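Local coordinates for lipopolysaccharide biosynthesis protein wbpB (Thermus thermophilus, PDB 3O9Z) that acts as an NAD-dependent dehydrogenase in the biosynthesis of the bacterial sugar 2,3-diacetamido-2,3-dideoxy-D-mannuronic acid, probably destined for lipopolysaccharide, at residues A7-A12 against A32-A37; Q88-L93 against A113-L118; D153-Y158 against R307-G312. All coordinates share one frame; numbering follows the deposited sequence.

Interaction 1: residues A7-A12 against A32-A37. With NAD (nicotinamide-adenine-dinucleotide), chain E.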
loop_
_atom_site.group_PDB
_atom_site.type_symbol
_atom_site.label_atom_id
_atom_site.label_comp_id
_atom_site.label_asym_id
_atom_site.label_seq_id
_atom_site.Cartn_x
_atom_site.Cartn_y
_atom_site.Cartn_z
ATOM N N ALA A 7 -2.172 -23.482 4.417
ATOM C CA ALA A 7 -2.248 -22.183 3.743
ATOM C C ALA A 7 -1.168 -21.357 4.463
ATOM O O ALA A 7 -0.788 -21.649 5.601
ATOM C CB ALA A 7 -3.588 -21.553 3.924
ATOM N N LEU A 8 -0.651 -20.337 3.790
ATOM C CA LEU A 8 0.497 -19.543 4.315
ATOM C C LEU A 8 0.141 -18.062 4.235
ATOM O O LEU A 8 -0.328 -17.599 3.178
ATOM C CB LEU A 8 1.803 -19.823 3.583
ATOM C CG LEU A 8 2.971 -18.896 3.924
ATOM C CD1 LEU A 8 3.414 -19.065 5.358
ATOM C CD2 LEU A 8 4.113 -19.255 2.962
ATOM N N THR A 9 0.375 -17.306 5.311
ATOM C CA THR A 9 0.266 -15.846 5.254
ATOM C C THR A 9 1.663 -15.239 5.302
ATOM O O THR A 9 2.603 -15.799 5.874
ATOM C CB THR A 9 -0.565 -15.225 6.346
ATOM O OG1 THR A 9 0.147 -15.279 7.588
ATOM C CG2 THR A 9 -1.879 -16.019 6.514
ATOM N N GLY A 10 1.840 -14.182 4.508
ATOM C CA GLY A 10 3.127 -13.480 4.483
ATOM C C GLY A 10 4.054 -13.987 3.391
ATOM O O GLY A 10 5.289 -13.856 3.525
ATOM N N LEU A 11 3.503 -14.537 2.306
ATOM C CA LEU A 11 4.304 -15.222 1.285
ATOM C C LEU A 11 5.432 -14.363 0.650
ATOM O O LEU A 11 6.424 -14.904 0.213
ATOM C CB LEU A 11 3.361 -15.671 0.147
ATOM C CG LEU A 11 3.988 -16.389 -1.045
ATOM C CD1 LEU A 11 4.672 -17.705 -0.698
ATOM C CD2 LEU A 11 2.906 -16.611 -2.104
ATOM N N ALA A 12 5.220 -13.048 0.586
ATOM C CA ALA A 12 6.212 -12.191 -0.113
ATOM C C ALA A 12 7.411 -11.835 0.752
ATOM O O ALA A 12 8.329 -11.142 0.283
ATOM C CB ALA A 12 5.534 -10.930 -0.556
ATOM N N ALA A 32 -2.964 -22.501 -0.563
ATOM C CA ALA A 32 -3.333 -21.119 -0.820
ATOM C C ALA A 32 -2.427 -20.265 0.045
ATOM O O ALA A 32 -1.956 -20.686 1.112
ATOM C CB ALA A 32 -4.769 -20.834 -0.491
ATOM N N SER A 33 -2.144 -19.072 -0.454
ATOM C CA SER A 33 -1.406 -18.068 0.338
ATOM C C SER A 33 -2.089 -16.732 0.294
ATOM O O SER A 33 -2.878 -16.446 -0.615
ATOM C CB SER A 33 0.004 -17.875 -0.247
ATOM O OG SER A 33 0.763 -19.037 -0.468
ATOM N N LEU A 34 -1.733 -15.892 1.272
ATOM C CA LEU A 34 -2.245 -14.546 1.429
ATOM C C LEU A 34 -1.046 -13.617 1.597
ATOM O O LEU A 34 -0.213 -13.835 2.489
ATOM C CB LEU A 34 -3.101 -14.403 2.714
ATOM C CG LEU A 34 -3.512 -13.003 3.132
ATOM C CD1 LEU A 34 -4.375 -12.280 2.091
ATOM C CD2 LEU A 34 -4.246 -13.078 4.503
ATOM N N ASP A 35 -1.019 -12.527 0.820
ATOM C CA ASP A 35 -0.107 -11.397 1.137
ATOM C C ASP A 35 -0.659 -10.214 0.358
ATOM O O ASP A 35 -0.926 -10.366 -0.844
ATOM C CB ASP A 35 1.339 -11.667 0.670
ATOM C CG ASP A 35 2.370 -10.770 1.338
ATOM O OD1 ASP A 35 2.114 -9.564 1.333
ATOM O OD2 ASP A 35 3.343 -11.308 1.884
ATOM N N PRO A 36 -0.861 -9.065 1.004
ATOM C CA PRO A 36 -1.311 -7.854 0.307
ATOM C C PRO A 36 -0.277 -7.414 -0.732
ATOM O O PRO A 36 -0.703 -6.729 -1.688
ATOM C CB PRO A 36 -1.452 -6.809 1.409
ATOM C CG PRO A 36 -1.597 -7.697 2.718
ATOM C CD PRO A 36 -0.698 -8.882 2.464
ATOM N N ALA A 37 0.978 -7.819 -0.569
ATOM C CA ALA A 37 1.996 -7.562 -1.596
ATOM C C ALA A 37 2.101 -8.711 -2.548
ATOM O O ALA A 37 1.972 -9.889 -2.189
ATOM C CB ALA A 37 3.334 -7.309 -0.949
HETATM P PA NAD E . 8.819 -9.009 6.018
HETATM O O1A NAD E . 9.936 -9.386 5.120
HETATM O O2A NAD E . 8.456 -7.544 6.307
HETATM O O5B NAD E . 7.609 -9.770 5.345
HETATM C C5B NAD E . 6.363 -9.532 5.938
HETATM C C4B NAD E . 5.265 -9.953 4.930
HETATM O O4B NAD E . 3.953 -9.912 5.549
HETATM C C3B NAD E . 5.214 -8.900 3.789
HETATM O O3B NAD E . 5.371 -9.518 2.495
HETATM C C2B NAD E . 3.861 -8.190 3.973
HETATM O O2B NAD E . 3.254 -7.725 2.759
HETATM C C1B NAD E . 3.063 -9.397 4.550
HETATM N N9A NAD E . 1.818 -8.928 5.212
HETATM C C8A NAD E . 1.402 -7.735 5.720
HETATM N N7A NAD E . 0.151 -7.823 6.168
HETATM C C5A NAD E . -0.306 -9.082 5.869
HETATM C C6A NAD E . -1.553 -9.789 6.056
HETATM N N6A NAD E . -2.632 -9.149 6.604
HETATM N N1A NAD E . -1.507 -11.045 5.626
HETATM C C2A NAD E . -0.519 -11.736 5.076
HETATM N N3A NAD E . 0.654 -11.084 4.864
HETATM C C4A NAD E . 0.739 -9.818 5.285
HETATM O O3 NAD E . 9.050 -9.710 7.437
HETATM P PN NAD E . 9.713 -11.068 7.837
HETATM O O1N NAD E . 11.147 -10.797 8.291
HETATM O O2N NAD E . 9.468 -12.102 6.774
HETATM O O5D NAD E . 8.992 -11.420 9.219
HETATM C C5D NAD E . 7.792 -12.133 9.055
HETATM C C4D NAD E . 7.510 -12.800 10.414
HETATM O O4D NAD E . 8.530 -13.812 10.559
HETATM C C3D NAD E . 7.576 -11.886 11.646
HETATM O O3D NAD E . 6.642 -12.456 12.618
HETATM C C2D NAD E . 9.000 -12.165 12.153
HETATM O O2D NAD E . 9.118 -11.992 13.557
HETATM C C1D NAD E . 9.304 -13.615 11.756
HETATM N N1N NAD E . 10.729 -13.873 11.557
HETATM C C2N NAD E . 11.282 -14.921 12.129
HETATM C C3N NAD E . 12.609 -15.278 12.001
HETATM C C7N NAD E . 13.059 -16.446 12.780
HETATM O O7N NAD E . 12.265 -17.335 13.156
HETATM N N7N NAD E . 14.376 -16.530 12.921
HETATM C C4N NAD E . 13.408 -14.471 11.180
HETATM C C5N NAD E . 12.774 -13.420 10.516
HETATM C C6N NAD E . 11.424 -13.123 10.688
#
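Leu8 N bonds to Ala32 O, Leu34 N to Leu8 O and Gly10 N to Leu34 O, which pairs strands 7-9 and 32-34 in parallel, their axes 4.7 Å apart and 13° from exact alignment. The third bond carries the pairing one residue past the strand ends, where Gly10 turns the chain at a positive phi; a CB there would press on the carbonyl of Thr9. Leu8 and Ser33 share one face of the sheet, and past the turn Leu11 CD2 rests 3.6 Å from Ser33 OG. Thr9 and Leu34 occupy the other face, where both approach the adenine, and Thr9 OG1 is hydrogen-bonded to Gln88. Asp35 carries the polar part. Its CG is anti to the backbone N (chi1 -162°), which carries CG toward segment 7-12. OD2 takes Ala12 N at 2.9 Å from above the carboxylate plane, 41° out of it, and also accepts NAD O3B at 2.8 Å. OD1 receives NAD O2B at 2.6 Å and Ala37 N at 2.8 Å, the latter closing an Asx turn. Pro36 CD lies 3.3 Å from NAD C4A, against the adenine. The two strands and the intervening helix 16-25 form the first beta-alpha-beta unit of the Rossmann fold. Four bonds therefore fix the carboxylate: two from backbone amides that set its orientation and two from the adenosine ribose. A phosphate on O2B would probably meet this acid unfavourably, which is consistent with the NAD bound here.

Interaction 2: residues Q88-L93 against A113-L118. With NAD (nicotinamide-adenine-dinucleotide), chain E.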
loop_
_atom_site.group_PDB
_atom_site.type_symbol
_atom_site.label_atom_id
_atom_site.label_comp_id
_atom_site.label_asym_id
_atom_site.label_seq_id
_atom_site.Cartn_x
_atom_site.Cartn_y
_atom_site.Cartn_z
ATOM N N GLN A 88 -4.766 -13.503 12.909
ATOM C CA GLN A 88 -4.637 -14.569 11.932
ATOM C C GLN A 88 -4.744 -15.969 12.515
ATOM O O GLN A 88 -5.239 -16.898 11.890
ATOM C CB GLN A 88 -3.410 -14.448 10.983
ATOM C CG GLN A 88 -3.513 -13.187 10.148
ATOM C CD GLN A 88 -2.448 -13.080 9.097
ATOM O OE1 GLN A 88 -1.349 -13.607 9.222
ATOM N NE2 GLN A 88 -2.840 -12.426 8.002
ATOM N N ILE A 89 -4.251 -16.106 13.754
ATOM C CA ILE A 89 -4.516 -17.325 14.509
ATOM C C ILE A 89 -6.026 -17.388 14.844
ATOM O O ILE A 89 -6.584 -18.466 14.640
ATOM C CB ILE A 89 -3.706 -17.307 15.808
ATOM C CG1 ILE A 89 -2.192 -17.461 15.545
ATOM C CG2 ILE A 89 -4.225 -18.431 16.726
ATOM C CD1 ILE A 89 -1.354 -16.894 16.727
ATOM N N ARG A 90 -6.698 -16.281 15.146
ATOM C CA ARG A 90 -8.171 -16.349 15.383
ATOM C C ARG A 90 -8.823 -16.805 14.062
ATOM O O ARG A 90 -9.810 -17.559 14.079
ATOM C CB ARG A 90 -8.717 -14.978 15.757
ATOM C CG ARG A 90 -8.239 -14.521 17.136
ATOM C CD ARG A 90 -9.111 -14.954 18.257
ATOM N NE ARG A 90 -10.507 -14.546 18.083
ATOM C CZ ARG A 90 -11.080 -13.490 18.663
ATOM N NH1 ARG A 90 -12.369 -13.254 18.449
ATOM N NH2 ARG A 90 -10.437 -12.672 19.492
ATOM N N MET A 91 -8.326 -16.368 12.902
ATOM C CA MET A 91 -8.908 -16.770 11.621
ATOM C C MET A 91 -8.708 -18.270 11.413
ATOM O O MET A 91 -9.659 -18.985 11.007
ATOM C CB MET A 91 -8.225 -15.975 10.498
ATOM C CG MET A 91 -8.562 -16.433 9.058
ATOM S SD MET A 91 -8.014 -15.197 7.776
ATOM C CE MET A 91 -6.216 -15.189 7.902
ATOM N N ALA A 92 -7.493 -18.784 11.613
ATOM C CA ALA A 92 -7.209 -20.200 11.476
ATOM C C ALA A 92 -8.258 -20.973 12.319
ATOM O O ALA A 92 -8.926 -21.899 11.806
ATOM C CB ALA A 92 -5.797 -20.539 11.954
ATOM N N LEU A 93 -8.384 -20.585 13.573
ATOM C CA LEU A 93 -9.222 -21.386 14.483
ATOM C C LEU A 93 -10.669 -21.348 14.015
ATOM O O LEU A 93 -11.413 -22.353 14.141
ATOM C CB LEU A 93 -9.059 -20.960 15.950
ATOM C CG LEU A 93 -7.661 -20.963 16.567
ATOM C CD1 LEU A 93 -7.706 -20.494 18.013
ATOM C CD2 LEU A 93 -6.975 -22.317 16.432
ATOM N N ALA A 113 -4.265 -15.599 26.585
ATOM C CA ALA A 113 -5.414 -16.046 27.402
ATOM C C ALA A 113 -6.658 -16.242 26.522
ATOM O O ALA A 113 -7.392 -17.231 26.686
ATOM C CB ALA A 113 -5.678 -15.070 28.510
ATOM N N ARG A 114 -6.897 -15.337 25.579
ATOM C CA ARG A 114 -8.071 -15.446 24.736
ATOM C C ARG A 114 -7.890 -16.616 23.796
ATOM O O ARG A 114 -8.850 -17.362 23.514
ATOM C CB ARG A 114 -8.331 -14.145 23.969
ATOM C CG ARG A 114 -8.623 -12.878 24.735
ATOM C CD ARG A 114 -10.002 -12.837 25.385
ATOM N NE ARG A 114 -9.993 -11.925 26.534
ATOM C CZ ARG A 114 -11.070 -11.569 27.233
ATOM N NH1 ARG A 114 -12.267 -12.040 26.906
ATOM N NH2 ARG A 114 -10.951 -10.736 28.259
ATOM N N LEU A 115 -6.683 -16.837 23.262
ATOM C CA LEU A 115 -6.390 -18.011 22.467
ATOM C C LEU A 115 -6.597 -19.347 23.153
ATOM O O LEU A 115 -7.112 -20.272 22.542
ATOM C CB LEU A 115 -5.021 -17.927 21.745
ATOM C CG LEU A 115 -4.769 -16.820 20.726
ATOM C CD1 LEU A 115 -3.338 -17.117 20.170
ATOM C CD2 LEU A 115 -5.828 -16.941 19.601
ATOM N N LYS A 116 -6.325 -19.385 24.457
ATOM C CA LYS A 116 -6.634 -20.587 25.218
ATOM C C LYS A 116 -8.148 -20.856 25.201
ATOM O O LYS A 116 -8.590 -21.963 24.962
ATOM C CB LYS A 116 -6.088 -20.421 26.646
ATOM C CG LYS A 116 -4.571 -20.503 26.745
ATOM C CD LYS A 116 -4.046 -21.900 26.481
ATOM C CE LYS A 116 -4.258 -22.803 27.699
ATOM N NZ LYS A 116 -3.581 -24.127 27.536
ATOM N N GLU A 117 -8.932 -19.795 25.378
ATOM C CA GLU A 117 -10.404 -19.951 25.348
ATOM C C GLU A 117 -10.839 -20.467 23.975
ATOM O O GLU A 117 -11.786 -21.264 23.861
ATOM C CB GLU A 117 -11.083 -18.609 25.662
ATOM C CG GLU A 117 -10.900 -18.215 27.128
ATOM C CD GLU A 117 -11.487 -16.857 27.472
ATOM O OE1 GLU A 117 -12.129 -16.225 26.600
ATOM O OE2 GLU A 117 -11.330 -16.443 28.643
ATOM N N LEU A 118 -10.219 -19.956 22.907
ATOM C CA LEU A 118 -10.727 -20.234 21.575
ATOM C C LEU A 118 -10.258 -21.621 21.135
ATOM O O LEU A 118 -10.922 -22.321 20.353
ATOM C CB LEU A 118 -10.256 -19.123 20.625
ATOM C CG LEU A 118 -11.059 -17.829 20.798
ATOM C CD1 LEU A 118 -10.419 -16.627 20.073
ATOM C CD2 LEU A 118 -12.486 -18.081 20.314
HETATM P PA NAD E . 8.819 -9.009 6.018
HETATM O O1A NAD E . 9.936 -9.386 5.120
HETATM O O2A NAD E . 8.456 -7.544 6.307
HETATM O O5B NAD E . 7.609 -9.770 5.345
HETATM C C5B NAD E . 6.363 -9.532 5.938
HETATM C C4B NAD E . 5.265 -9.953 4.930
HETATM O O4B NAD E . 3.953 -9.912 5.549
HETATM C C3B NAD E . 5.214 -8.900 3.789
HETATM O O3B NAD E . 5.371 -9.518 2.495
HETATM C C2B NAD E . 3.861 -8.190 3.973
HETATM O O2B NAD E . 3.254 -7.725 2.759
HETATM C C1B NAD E . 3.063 -9.397 4.550
HETATM N N9A NAD E . 1.818 -8.928 5.212
HETATM C C8A NAD E . 1.402 -7.735 5.720
HETATM N N7A NAD E . 0.151 -7.823 6.168
HETATM C C5A NAD E . -0.306 -9.082 5.869
HETATM C C6A NAD E . -1.553 -9.789 6.056
HETATM N N6A NAD E . -2.632 -9.149 6.604
HETATM N N1A NAD E . -1.507 -11.045 5.626
HETATM C C2A NAD E . -0.519 -11.736 5.076
HETATM N N3A NAD E . 0.654 -11.084 4.864
HETATM C C4A NAD E . 0.739 -9.818 5.285
HETATM O O3 NAD E . 9.050 -9.710 7.437
HETATM P PN NAD E . 9.713 -11.068 7.837
HETATM O O1N NAD E . 11.147 -10.797 8.291
HETATM O O2N NAD E . 9.468 -12.102 6.774
HETATM O O5D NAD E . 8.992 -11.420 9.219
HETATM C C5D NAD E . 7.792 -12.133 9.055
HETATM C C4D NAD E . 7.510 -12.800 10.414
HETATM O O4D NAD E . 8.530 -13.812 10.559
HETATM C C3D NAD E . 7.576 -11.886 11.646
HETATM O O3D NAD E . 6.642 -12.456 12.618
HETATM C C2D NAD E . 9.000 -12.165 12.153
HETATM O O2D NAD E . 9.118 -11.992 13.557
HETATM C C1D NAD E . 9.304 -13.615 11.756
HETATM N N1N NAD E . 10.729 -13.873 11.557
HETATM C C2N NAD E . 11.282 -14.921 12.129
HETATM C C3N NAD E . 12.609 -15.278 12.001
HETATM C C7N NAD E . 13.059 -16.446 12.780
HETATM O O7N NAD E . 12.265 -17.335 13.156
HETATM N N7N NAD E . 14.376 -16.530 12.921
HETATM C C4N NAD E . 13.408 -14.471 11.180
HETATM C C5N NAD E . 12.774 -13.420 10.516
HETATM C C6N NAD E . 11.424 -13.123 10.688
#
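Ile89 and Leu115 meet through methyl groups that their torsions present: in Ile89, CG1 anti to the carbonyl carbon (chi1 -69°) puts CG2 anti to the backbone N, and in Leu115 chi1 of -61° sets CG anti to the carbonyl carbon, with its second torsion then placing the two methyls. The two side chains cross at about a right angle, with Ile89 CG2 lying 3.6 Å from Leu115 CD2 and 3.8 Å from Leu115 CD1. One turn on, Leu93 CD1 reaches Leu118 CB at 3.9 Å, the pair meeting obliquely, while Leu93 CD1 lies 4.3 Å from Leu115 CD2. Helices 85-94 and 109-122 each follow a strand of the parallel Rossmann sheet, 75-78 and 98-101, and their short segments run side by side, 4° from parallel with axes 10.9 Å apart; leucine and isoleucine side chains bridge that spacing. The Arg90 chain bends at its second and third torsions, and its CD passes 4.1 Å from Leu115 CD2; its modelled approach to Leu118 CD1 is too close to be trusted. The guanidinium of Arg90 bonds to Tyr86 OH and forms salt bridges with Glu64 and Asp65 of a neighbouring subunit. Gln88, on the same helix, instead brings NE2 to 3.1 Å from NAD N1A.

Interaction 3: residues D153-Y158 against R307-G312. With AKG (2-oxoglutaric acid), chain F.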
loop_
_atom_site.group_PDB
_atom_site.type_symbol
_atom_site.label_atom_id
_atom_site.label_comp_id
_atom_site.label_asym_id
_atom_site.label_seq_id
_atom_site.Cartn_x
_atom_site.Cartn_y
_atom_site.Cartn_z
ATOM N N ASP A 153 24.495 -18.442 37.139
ATOM C CA ASP A 153 24.706 -17.054 36.735
ATOM C C ASP A 153 25.026 -17.065 35.259
ATOM O O ASP A 153 25.863 -17.824 34.778
ATOM C CB ASP A 153 25.870 -16.467 37.533
ATOM C CG ASP A 153 25.435 -16.166 38.951
ATOM O OD1 ASP A 153 24.570 -15.280 39.126
ATOM O OD2 ASP A 153 25.843 -16.915 39.866
ATOM N N VAL A 154 24.290 -16.244 34.513
ATOM C CA VAL A 154 24.270 -16.352 33.046
ATOM C C VAL A 154 24.481 -14.966 32.452
ATOM O O VAL A 154 23.922 -13.980 32.953
ATOM C CB VAL A 154 22.886 -16.847 32.587
ATOM C CG1 VAL A 154 22.847 -16.869 31.030
ATOM C CG2 VAL A 154 22.581 -18.242 33.121
ATOM N N VAL A 155 25.283 -14.894 31.397
ATOM C CA VAL A 155 25.402 -13.667 30.622
ATOM C C VAL A 155 24.910 -14.008 29.223
ATOM O O VAL A 155 25.437 -14.915 28.569
ATOM C CB VAL A 155 26.855 -13.174 30.559
ATOM C CG1 VAL A 155 26.948 -11.968 29.647
ATOM C CG2 VAL A 155 27.337 -12.808 31.963
ATOM N N LEU A 156 23.886 -13.301 28.762
ATOM C CA LEU A 156 23.288 -13.557 27.435
ATOM C C LEU A 156 23.592 -12.322 26.613
ATOM O O LEU A 156 23.269 -11.194 27.013
ATOM C CB LEU A 156 21.755 -13.621 27.591
ATOM C CG LEU A 156 20.955 -14.203 26.434
ATOM C CD1 LEU A 156 20.984 -13.326 25.192
ATOM C CD2 LEU A 156 21.348 -15.668 26.129
ATOM N N THR A 157 24.270 -12.520 25.476
ATOM C CA THR A 157 24.599 -11.416 24.579
ATOM C C THR A 157 24.078 -11.755 23.194
ATOM O O THR A 157 24.295 -12.867 22.695
ATOM C CB THR A 157 26.131 -11.281 24.488
ATOM O OG1 THR A 157 26.653 -11.147 25.815
ATOM C CG2 THR A 157 26.510 -10.010 23.706
ATOM N N TYR A 158 23.271 -10.861 22.633
ATOM C CA TYR A 158 22.514 -11.188 21.424
ATOM C C TYR A 158 22.621 -9.996 20.485
ATOM O O TYR A 158 21.909 -8.990 20.652
ATOM C CB TYR A 158 21.041 -11.477 21.802
ATOM C CG TYR A 158 20.304 -12.286 20.766
ATOM C CD1 TYR A 158 19.832 -11.707 19.582
ATOM C CD2 TYR A 158 20.139 -13.654 20.942
ATOM C CE1 TYR A 158 19.137 -12.487 18.644
ATOM C CE2 TYR A 158 19.491 -14.444 20.006
ATOM C CZ TYR A 158 18.984 -13.860 18.869
ATOM O OH TYR A 158 18.331 -14.617 17.914
ATOM N N ARG A 307 24.717 -5.662 36.096
ATOM C CA ARG A 307 24.970 -4.920 34.878
ATOM C C ARG A 307 25.651 -5.776 33.815
ATOM O O ARG A 307 26.755 -6.270 34.050
ATOM C CB ARG A 307 25.871 -3.722 35.208
ATOM C CG ARG A 307 26.068 -2.717 34.078
ATOM C CD ARG A 307 27.155 -1.667 34.388
ATOM N NE ARG A 307 26.984 -1.105 35.723
ATOM C CZ ARG A 307 27.958 -0.966 36.621
ATOM N NH1 ARG A 307 29.200 -1.354 36.347
ATOM N NH2 ARG A 307 27.683 -0.443 37.809
ATOM N N HIS A 308 25.072 -5.913 32.620
ATOM C CA HIS A 308 25.760 -6.657 31.564
ATOM C C HIS A 308 27.119 -6.034 31.270
ATOM O O HIS A 308 27.210 -4.824 31.294
ATOM C CB HIS A 308 24.863 -6.717 30.310
ATOM C CG HIS A 308 25.420 -7.587 29.225
ATOM N ND1 HIS A 308 26.467 -7.179 28.423
ATOM C CD2 HIS A 308 25.129 -8.857 28.847
ATOM C CE1 HIS A 308 26.751 -8.137 27.554
ATOM N NE2 HIS A 308 25.950 -9.166 27.788
ATOM N N PRO A 309 28.164 -6.849 31.027
ATOM C CA PRO A 309 29.498 -6.269 30.792
ATOM C C PRO A 309 29.555 -5.193 29.719
ATOM O O PRO A 309 30.409 -4.291 29.804
ATOM C CB PRO A 309 30.347 -7.483 30.408
ATOM C CG PRO A 309 29.679 -8.617 31.101
ATOM C CD PRO A 309 28.186 -8.320 31.091
ATOM N N PHE A 310 28.753 -5.298 28.662
ATOM C CA PHE A 310 28.802 -4.280 27.611
ATOM C C PHE A 310 28.382 -2.898 28.127
ATOM O O PHE A 310 28.665 -1.877 27.494
ATOM C CB PHE A 310 27.970 -4.702 26.407
ATOM C CG PHE A 310 28.602 -5.764 25.526
ATOM C CD1 PHE A 310 29.679 -6.537 25.959
ATOM C CD2 PHE A 310 28.010 -6.096 24.310
ATOM C CE1 PHE A 310 30.195 -7.537 25.142
ATOM C CE2 PHE A 310 28.510 -7.076 23.516
ATOM C CZ PHE A 310 29.622 -7.791 23.892
ATOM N N LEU A 311 27.712 -2.842 29.275
ATOM C CA LEU A 311 27.336 -1.544 29.852
ATOM C C LEU A 311 28.457 -0.844 30.634
ATOM O O LEU A 311 28.275 0.253 31.170
ATOM C CB LEU A 311 26.104 -1.721 30.742
ATOM C CG LEU A 311 24.779 -1.618 29.991
ATOM C CD1 LEU A 311 24.813 -2.352 28.684
ATOM C CD2 LEU A 311 23.570 -1.979 30.854
ATOM N N GLY A 312 29.612 -1.490 30.742
ATOM C CA GLY A 312 30.749 -0.881 31.430
ATOM C C GLY A 312 30.842 -1.423 32.840
ATOM O O GLY A 312 30.431 -2.559 33.106
ATOM O OXT GLY A 312 31.327 -0.744 33.745
HETATM C C1 AKG F . 13.967 -11.640 13.091
HETATM O O1 AKG F . 14.704 -10.918 12.370
HETATM O O2 AKG F . 12.762 -11.402 13.229
HETATM C C2 AKG F . 14.439 -12.858 13.712
HETATM O O5 AKG F . 13.656 -13.517 14.393
HETATM C C3 AKG F . 15.872 -13.294 13.553
HETATM C C4 AKG F . 16.652 -12.772 14.759
HETATM C C5 AKG F . 18.149 -12.981 14.650
HETATM O O3 AKG F . 18.732 -12.683 13.591
HETATM O O4 AKG F . 18.765 -13.447 15.612
#
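Thr157 OG1 lies at the edge of the His308 ring, in its plane, and Phe310 CA also sits at the edge in plane. Over one face of the imidazole is Pro309 CD, 3.3 Å above the ring plane and offset toward the rim. The Phe310 ring in turn has His308 CE1 over one face, also toward the rim, and Thr157 CG2 approaches it obliquely, 3.6 Å from Phe310 CE2. His308 CG is anti to the backbone N (chi1 -174°), which starts the imidazole toward strand 153-158. There His308 NE2 and Thr157 OG1 are hydrogen-bonded at 2.9 Å, and Val155 CG1 packs 3.5 Å from His308 NE2. On the ring's other nitrogen, ND1 accepts Phe310 N at 3.0 Å with an N-H...N angle of 163°, tying the imidazole to the 3-10 turn 309-311. An alanine in place of His308 would probably leave Thr157 OG1 and Phe310 N without these ring partners and open a gap beside Val155 CG1 and Pro309 CD. Within the tail, Arg307 NH1 forms a salt bridge with the terminal carboxylate at Gly312 OXT. Strand 152-160 lies between strands 221-228 and 245-251 in the sheet of the C-terminal domain. Strand alternation sends Val155 and Thr157 to the tail, whereas Leu156 and Tyr158 touch helix 186-196. Tyr158 OH donates to AKG O4 at 2.6 Å, with that oxygen at the edge of the phenol ring, near its plane. The imidazole thus joins strand and tail through both nitrogens, one bonded to each, while the ligand is bound from the other side of the same strand.

From the N terminus, interaction 1 closes first, bringing strand 29-34 back beside strand 5-9 after helix 16-25. Interaction 2 follows, closing a loop of similar length that runs from helix 85-94 through strand 98-101 to helix 109-122. Interaction 3 spans 148 intervening residues and joins strand 152-160 to the C terminus. The three are in series; none encloses or crosses another. Interactions 1 and 2, centres 19 Å apart, share the Rossmann domain and touch through Gln88, whose NE2 packs 3.8 Å from Leu34 CD2; both reach the NAD adenosine. Interaction 3 lies across the chain's centre, about 39 and 36 Å from their centres, and fastens the tail to the second domain.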